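Local structure of DNA ligase (Aquifex aeolicus, 3QWU) at residues A[54-67]-A[217-231]. The protein probably joins nucleic acid ends as an ATP-dependent ligase of the RNA ligase family, and binds adenosine and calcium. Numbering follows the deposited sequence.
Sequences YPHIGRIFLLETGL and VFKEDSERNKRAKYI. With ADN (adenosine), chain C.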
loop_
_atom_site.group_PDB
_atom_site.type_symbol
_atom_site.label_atom_id
_atom_site.label_comp_id
_atom_site.label_asym_id
_atom_site.label_seq_id
_atom_site.Cartn_x
_atom_site.Cartn_y
_atom_site.Cartn_z
ATOM N N TYR A 54 -7.343 24.883 -8.199
ATOM C CA TYR A 54 -7.726 24.073 -9.364
ATOM C C TYR A 54 -8.429 22.890 -8.793
ATOM O O TYR A 54 -7.917 22.293 -7.865
ATOM C CB TYR A 54 -6.531 23.621 -10.211
ATOM C CG TYR A 54 -6.966 23.152 -11.559
ATOM C CD1 TYR A 54 -7.105 21.806 -11.839
ATOM C CD2 TYR A 54 -7.227 24.040 -12.546
ATOM C CE1 TYR A 54 -7.512 21.358 -13.094
ATOM C CE2 TYR A 54 -7.605 23.609 -13.814
ATOM C CZ TYR A 54 -7.772 22.271 -14.062
ATOM O OH TYR A 54 -8.140 21.877 -15.298
ATOM N N PRO A 55 -9.647 22.607 -9.269
ATOM C CA PRO A 55 -10.506 21.588 -8.690
ATOM C C PRO A 55 -10.113 20.161 -9.139
ATOM O O PRO A 55 -9.465 19.989 -10.175
ATOM C CB PRO A 55 -11.893 21.993 -9.198
ATOM C CG PRO A 55 -11.635 22.589 -10.506
ATOM C CD PRO A 55 -10.281 23.265 -10.419
ATOM N N HIS A 56 -10.470 19.170 -8.325
ATOM C CA HIS A 56 -10.083 17.775 -8.527
ATOM C C HIS A 56 -10.759 17.223 -9.777
ATOM O O HIS A 56 -11.962 17.389 -9.945
ATOM C CB HIS A 56 -10.451 16.921 -7.283
ATOM C CG HIS A 56 -9.655 17.266 -6.047
ATOM N ND1 HIS A 56 -8.282 17.088 -5.961
ATOM C CD2 HIS A 56 -10.037 17.800 -4.853
ATOM C CE1 HIS A 56 -7.853 17.503 -4.777
ATOM N NE2 HIS A 56 -8.896 17.937 -4.086
ATOM N N ILE A 57 -10.000 16.581 -10.659
ATOM C CA ILE A 57 -10.617 15.839 -11.771
ATOM C C ILE A 57 -10.736 14.345 -11.417
ATOM O O ILE A 57 -9.769 13.707 -11.069
ATOM C CB ILE A 57 -9.784 15.967 -13.061
ATOM C CG1 ILE A 57 -9.383 17.425 -13.278
ATOM C CG2 ILE A 57 -10.525 15.307 -14.242
ATOM C CD1 ILE A 57 -8.752 17.738 -14.646
ATOM N N GLY A 58 -11.916 13.779 -11.512
ATOM C CA GLY A 58 -12.072 12.345 -11.329
ATOM C C GLY A 58 -11.470 11.513 -12.462
ATOM O O GLY A 58 -11.221 11.999 -13.581
ATOM N N ARG A 59 -11.233 10.258 -12.139
ATOM C CA ARG A 59 -10.590 9.305 -12.983
ATOM C C ARG A 59 -11.634 8.268 -13.323
ATOM O O ARG A 59 -12.291 7.778 -12.434
ATOM C CB ARG A 59 -9.440 8.655 -12.182
ATOM C CG ARG A 59 -8.208 8.194 -12.997
ATOM C CD ARG A 59 -6.943 7.860 -12.142
ATOM N NE ARG A 59 -5.842 8.865 -12.165
ATOM C CZ ARG A 59 -5.468 9.602 -11.092
ATOM N NH1 ARG A 59 -4.462 10.463 -11.193
ATOM N NH2 ARG A 59 -6.096 9.514 -9.888
ATOM N N ILE A 60 -11.807 7.955 -14.603
ATOM C CA ILE A 60 -12.498 6.734 -14.992
ATOM C C ILE A 60 -11.469 5.646 -15.267
ATOM O O ILE A 60 -10.337 5.910 -15.780
ATOM C CB ILE A 60 -13.422 6.856 -16.253
ATOM C CG1 ILE A 60 -12.752 7.583 -17.410
ATOM C CG2 ILE A 60 -14.688 7.540 -15.907
ATOM C CD1 ILE A 60 -13.661 7.798 -18.670
ATOM N N PHE A 61 -11.879 4.414 -14.972
ATOM C CA PHE A 61 -11.021 3.227 -15.106
ATOM C C PHE A 61 -11.413 2.414 -16.329
ATOM O O PHE A 61 -10.597 1.624 -16.833
ATOM C CB PHE A 61 -11.131 2.343 -13.864
ATOM C CG PHE A 61 -10.384 2.870 -12.634
ATOM C CD1 PHE A 61 -10.590 4.170 -12.148
ATOM C CD2 PHE A 61 -9.529 2.014 -11.928
ATOM C CE1 PHE A 61 -9.891 4.635 -11.003
ATOM C CE2 PHE A 61 -8.831 2.448 -10.785
ATOM C CZ PHE A 61 -9.023 3.771 -10.315
ATOM N N LEU A 62 -12.652 2.575 -16.794
ATOM C CA LEU A 62 -13.129 1.860 -17.997
ATOM C C LEU A 62 -13.385 2.947 -18.984
ATOM O O LEU A 62 -14.091 3.901 -18.695
ATOM C CB LEU A 62 -14.395 1.032 -17.733
ATOM C CG LEU A 62 -14.167 -0.316 -17.040
ATOM C CD1 LEU A 62 -15.480 -1.059 -16.700
ATOM C CD2 LEU A 62 -13.290 -1.211 -17.905
ATOM N N LEU A 63 -12.724 2.885 -20.119
ATOM C CA LEU A 63 -12.809 4.000 -21.062
ATOM C C LEU A 63 -14.229 4.030 -21.640
ATOM O O LEU A 63 -14.906 5.050 -21.601
ATOM C CB LEU A 63 -11.740 3.861 -22.153
ATOM C CG LEU A 63 -11.567 4.925 -23.222
ATOM C CD1 LEU A 63 -11.464 6.328 -22.659
ATOM C CD2 LEU A 63 -10.265 4.563 -23.995
ATOM N N GLU A 64 -14.695 2.907 -22.156
ATOM C CA GLU A 64 -15.958 2.913 -22.896
ATOM C C GLU A 64 -17.175 3.171 -21.990
ATOM O O GLU A 64 -18.008 4.090 -22.255
ATOM C CB GLU A 64 -16.166 1.600 -23.626
ATOM C CG GLU A 64 -17.550 1.595 -24.331
ATOM C CD GLU A 64 -17.674 0.582 -25.448
ATOM O OE1 GLU A 64 -16.757 -0.236 -25.653
ATOM O OE2 GLU A 64 -18.732 0.574 -26.104
ATOM N N THR A 65 -17.292 2.366 -20.935
ATOM C CA THR A 65 -18.384 2.519 -19.996
ATOM C C THR A 65 -18.253 3.799 -19.186
ATOM O O THR A 65 -19.228 4.301 -18.731
ATOM C CB THR A 65 -18.428 1.320 -19.062
ATOM O OG1 THR A 65 -18.392 0.136 -19.867
ATOM C CG2 THR A 65 -19.664 1.310 -18.233
ATOM N N GLY A 66 -17.048 4.327 -18.988
ATOM C CA GLY A 66 -16.895 5.565 -18.251
ATOM C C GLY A 66 -17.398 6.762 -19.043
ATOM O O GLY A 66 -18.134 7.621 -18.525
ATOM N N LEU A 67 -16.999 6.809 -20.310
ATOM C CA LEU A 67 -17.405 7.884 -21.194
ATOM C C LEU A 67 -18.917 7.892 -21.381
ATOM O O LEU A 67 -19.557 8.913 -21.272
ATOM C CB LEU A 67 -16.717 7.728 -22.542
ATOM C CG LEU A 67 -15.233 8.062 -22.573
ATOM C CD1 LEU A 67 -14.788 8.091 -24.028
ATOM C CD2 LEU A 67 -15.016 9.369 -21.868
ATOM N N VAL A 217 -7.535 14.300 -20.849
ATOM C CA VAL A 217 -8.653 14.841 -20.040
ATOM C C VAL A 217 -9.869 15.084 -20.895
ATOM O O VAL A 217 -9.780 15.700 -21.924
ATOM C CB VAL A 217 -8.291 16.184 -19.371
ATOM C CG1 VAL A 217 -9.407 16.644 -18.427
ATOM C CG2 VAL A 217 -7.013 16.049 -18.614
ATOM N N PHE A 218 -11.022 14.598 -20.456
ATOM C CA PHE A 218 -12.265 14.786 -21.180
ATOM C C PHE A 218 -13.011 15.977 -20.572
ATOM O O PHE A 218 -13.083 16.073 -19.355
ATOM C CB PHE A 218 -13.119 13.530 -21.061
ATOM C CG PHE A 218 -12.436 12.278 -21.545
ATOM C CD1 PHE A 218 -12.356 12.008 -22.888
ATOM C CD2 PHE A 218 -11.926 11.350 -20.645
ATOM C CE1 PHE A 218 -11.781 10.860 -23.366
ATOM C CE2 PHE A 218 -11.333 10.215 -21.104
ATOM C CZ PHE A 218 -11.263 9.966 -22.507
ATOM N N LYS A 219 -13.534 16.875 -21.417
ATOM C CA LYS A 219 -14.205 18.146 -20.970
ATOM C C LYS A 219 -15.537 18.395 -21.657
ATOM O O LYS A 219 -15.583 18.717 -22.833
ATOM C CB LYS A 219 -13.310 19.358 -21.187
ATOM C CG LYS A 219 -11.925 19.127 -20.614
ATOM C CD LYS A 219 -11.032 20.350 -20.470
ATOM C CE LYS A 219 -9.656 19.921 -19.864
ATOM N NZ LYS A 219 -8.630 21.034 -19.795
ATOM N N GLU A 220 -16.610 18.222 -20.892
ATOM C CA GLU A 220 -17.967 18.340 -21.399
ATOM C C GLU A 220 -18.217 19.731 -21.937
ATOM O O GLU A 220 -17.894 20.727 -21.318
ATOM C CB GLU A 220 -19.019 17.975 -20.341
ATOM C CG GLU A 220 -20.403 17.612 -20.944
ATOM C CD GLU A 220 -21.368 17.163 -19.860
ATOM O OE1 GLU A 220 -21.906 18.030 -19.171
ATOM O OE2 GLU A 220 -21.534 15.953 -19.641
ATOM N N ASP A 221 -18.774 19.769 -23.134
ATOM C CA ASP A 221 -18.969 21.013 -23.857
ATOM C C ASP A 221 -20.314 21.515 -23.362
ATOM O O ASP A 221 -21.315 21.365 -24.009
ATOM C CB ASP A 221 -18.976 20.696 -25.350
ATOM C CG ASP A 221 -19.081 21.940 -26.231
ATOM O OD1 ASP A 221 -18.438 22.964 -25.908
ATOM O OD2 ASP A 221 -19.781 21.853 -27.275
ATOM N N SER A 222 -20.353 22.043 -22.155
ATOM C CA SER A 222 -21.604 22.347 -21.558
ATOM C C SER A 222 -21.457 23.305 -20.418
ATOM O O SER A 222 -20.360 23.648 -20.070
ATOM C CB SER A 222 -22.206 21.059 -21.040
ATOM O OG SER A 222 -21.433 20.605 -19.949
ATOM N N GLU A 223 -22.594 23.729 -19.856
ATOM C CA GLU A 223 -22.579 24.610 -18.684
ATOM C C GLU A 223 -21.943 23.960 -17.448
ATOM O O GLU A 223 -21.093 24.541 -16.816
ATOM C CB GLU A 223 -23.982 25.149 -18.344
ATOM C CG GLU A 223 -24.286 26.525 -18.949
ATOM C CD GLU A 223 -23.305 27.616 -18.525
ATOM O OE1 GLU A 223 -22.890 27.629 -17.337
ATOM O OE2 GLU A 223 -22.960 28.472 -19.383
ATOM N N ARG A 224 -22.337 22.772 -17.095
ATOM C CA ARG A 224 -21.728 22.179 -15.923
ATOM C C ARG A 224 -20.257 21.798 -16.216
ATOM O O ARG A 224 -19.429 21.746 -15.317
ATOM C CB ARG A 224 -22.566 21.010 -15.412
ATOM C CG ARG A 224 -22.589 19.819 -16.338
ATOM C CD ARG A 224 -23.056 18.595 -15.618
ATOM N NE ARG A 224 -22.793 17.418 -16.428
ATOM C CZ ARG A 224 -23.245 16.200 -16.157
ATOM N NH1 ARG A 224 -22.918 15.187 -16.967
ATOM N NH2 ARG A 224 -24.008 15.985 -15.083
ATOM N N ASN A 225 -19.929 21.604 -17.493
ATOM C CA ASN A 225 -18.542 21.452 -17.939
ATOM C C ASN A 225 -17.771 20.354 -17.172
ATOM O O ASN A 225 -16.656 20.561 -16.708
ATOM C CB ASN A 225 -17.840 22.813 -17.819
ATOM C CG ASN A 225 -16.446 22.835 -18.441
ATOM O OD1 ASN A 225 -15.608 23.586 -17.993
ATOM N ND2 ASN A 225 -16.210 22.033 -19.458
ATOM N N LYS A 226 -18.392 19.194 -17.049
ATOM C CA LYS A 226 -17.868 18.144 -16.237
ATOM C C LYS A 226 -16.594 17.634 -16.913
ATOM O O LYS A 226 -16.483 17.591 -18.167
ATOM C CB LYS A 226 -18.932 17.060 -16.035
ATOM C CG LYS A 226 -18.467 15.673 -15.515
ATOM C CD LYS A 226 -19.356 15.185 -14.323
ATOM C CE LYS A 226 -19.584 13.703 -14.278
ATOM N NZ LYS A 226 -20.837 13.242 -14.925
ATOM N N ARG A 227 -15.623 17.310 -16.059
ATOM C CA ARG A 227 -14.336 16.783 -16.483
ATOM C C ARG A 227 -14.079 15.383 -15.964
ATOM O O ARG A 227 -14.607 14.981 -14.914
ATOM C CB ARG A 227 -13.228 17.676 -15.946
ATOM C CG ARG A 227 -13.088 18.953 -16.676
ATOM C CD ARG A 227 -13.460 20.177 -15.846
ATOM N NE ARG A 227 -13.492 21.261 -16.809
ATOM C CZ ARG A 227 -12.408 21.867 -17.300
ATOM N NH1 ARG A 227 -11.179 21.585 -16.838
ATOM N NH2 ARG A 227 -12.561 22.793 -18.237
ATOM N N ALA A 228 -13.227 14.668 -16.695
ATOM C CA ALA A 228 -12.767 13.319 -16.302
ATOM C C ALA A 228 -11.475 12.983 -16.994
ATOM O O ALA A 228 -11.256 13.384 -18.101
ATOM C CB ALA A 228 -13.812 12.269 -16.603
ATOM N N LYS A 229 -10.606 12.225 -16.339
ATOM C CA LYS A 229 -9.307 11.901 -16.925
ATOM C C LYS A 229 -9.095 10.387 -17.010
ATOM O O LYS A 229 -9.649 9.608 -16.204
ATOM C CB LYS A 229 -8.177 12.545 -16.130
ATOM C CG LYS A 229 -8.068 12.097 -14.664
ATOM C CD LYS A 229 -6.775 12.715 -14.019
ATOM C CE LYS A 229 -6.962 13.125 -12.553
ATOM N NZ LYS A 229 -6.992 12.029 -11.546
ATOM N N TYR A 230 -8.300 9.982 -17.979
ATOM C CA TYR A 230 -7.965 8.591 -18.152
ATOM C C TYR A 230 -6.473 8.503 -18.479
ATOM O O TYR A 230 -5.968 9.311 -19.285
ATOM C CB TYR A 230 -8.835 7.992 -19.247
ATOM C CG TYR A 230 -8.531 6.576 -19.531
ATOM C CD1 TYR A 230 -7.634 6.216 -20.543
ATOM C CD2 TYR A 230 -9.141 5.554 -18.780
ATOM C CE1 TYR A 230 -7.350 4.842 -20.808
ATOM C CE2 TYR A 230 -8.877 4.210 -19.008
ATOM C CZ TYR A 230 -7.971 3.840 -20.019
ATOM O OH TYR A 230 -7.703 2.488 -20.206
ATOM N N ILE A 231 -5.785 7.536 -17.827
ATOM C CA ILE A 231 -4.314 7.387 -17.863
ATOM C C ILE A 231 -3.925 6.130 -18.676
ATOM O O ILE A 231 -4.605 5.100 -18.647
ATOM C CB ILE A 231 -3.759 7.312 -16.412
ATOM C CG1 ILE A 231 -4.466 8.407 -15.549
ATOM C CG2 ILE A 231 -2.200 7.448 -16.314
ATOM C CD1 ILE A 231 -4.042 9.960 -15.658
HETATM O "O5'" ADN C . -5.773 16.544 -11.780
HETATM C "C5'" ADN C . -5.313 16.432 -13.128
HETATM C "C4'" ADN C . -4.024 17.228 -13.294
HETATM O "O4'" ADN C . -3.409 16.986 -14.597
HETATM C "C3'" ADN C . -4.300 18.724 -13.230
HETATM O "O3'" ADN C . -4.242 19.292 -11.924
HETATM C "C2'" ADN C . -3.266 19.328 -14.175
HETATM O "O2'" ADN C . -2.175 19.871 -13.452
HETATM C "C1'" ADN C . -2.781 18.194 -15.074
HETATM N N9 ADN C . -3.135 18.359 -16.493
HETATM C C8 ADN C . -2.304 18.048 -17.514
HETATM N N7 ADN C . -2.867 18.284 -18.723
HETATM C C5 ADN C . -4.119 18.731 -18.446
HETATM C C6 ADN C . -5.266 19.125 -19.271
HETATM N N6 ADN C . -5.116 19.081 -20.625
HETATM N N1 ADN C . -6.397 19.572 -18.642
HETATM C C2 ADN C . -6.486 19.586 -17.281
HETATM N N3 ADN C . -5.468 19.198 -16.460
HETATM C C4 ADN C . -4.292 18.790 -16.986
HETATM O O HOH W 1 -7.596 6.337 -15.532
HETATM O O HOH W 2 -9.663 0.944 -19.157
#
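Leu67 sets its CD2 squarely over the centre of the Phe218 ring, a CH-pi contact of 3.6 Å to the centroid only 1° off the normal. Phe218 here faces helix 63-70 from the mixed sheet of the nucleotidyltransferase-type adenylation domain, where the hairpin of strands 217-220 and 227-231 is joined by the short strand 58-60 and the start of that helix. Leu63 CD1 reaches Phe218 CZ at 3.6 Å and Ile60 CD1 approaches CE2 of the same ring, both obliquely; Ile60 gets there with CG1 between its backbone N and carbonyl carbon (chi1 46°). Replacing Phe218 with an alanine is likely to leave Leu67, Leu63 and Ile60 without their common partner and open a gap between helix and sheet. Next to this cluster, Leu63 CB lies over one face of the Tyr230 ring, toward its rim, and a water links Tyr230 OH to Phe61 O.

Strand 58-60 runs parallel to 227-231, though splayed by 52°, through the hydrogen bonds Lys229 N to Gly58 O (2.8 Å) and Ile60 N to Lys229 O (3.2 Å). On the adenosine side, Ile57 CD1 packs against Val217 CG1 and the base, whose N1 accepts from Lys219 NZ at 2.9 Å. Tyr54 OH and Arg227 NH1 share Asp158 as polar partner. At the ribose end of the pocket the Lys229 chain bends at chi3 and chi4, bringing CE 3.2 Å from Ile57 O and 3.7 Å from adenosine O5'.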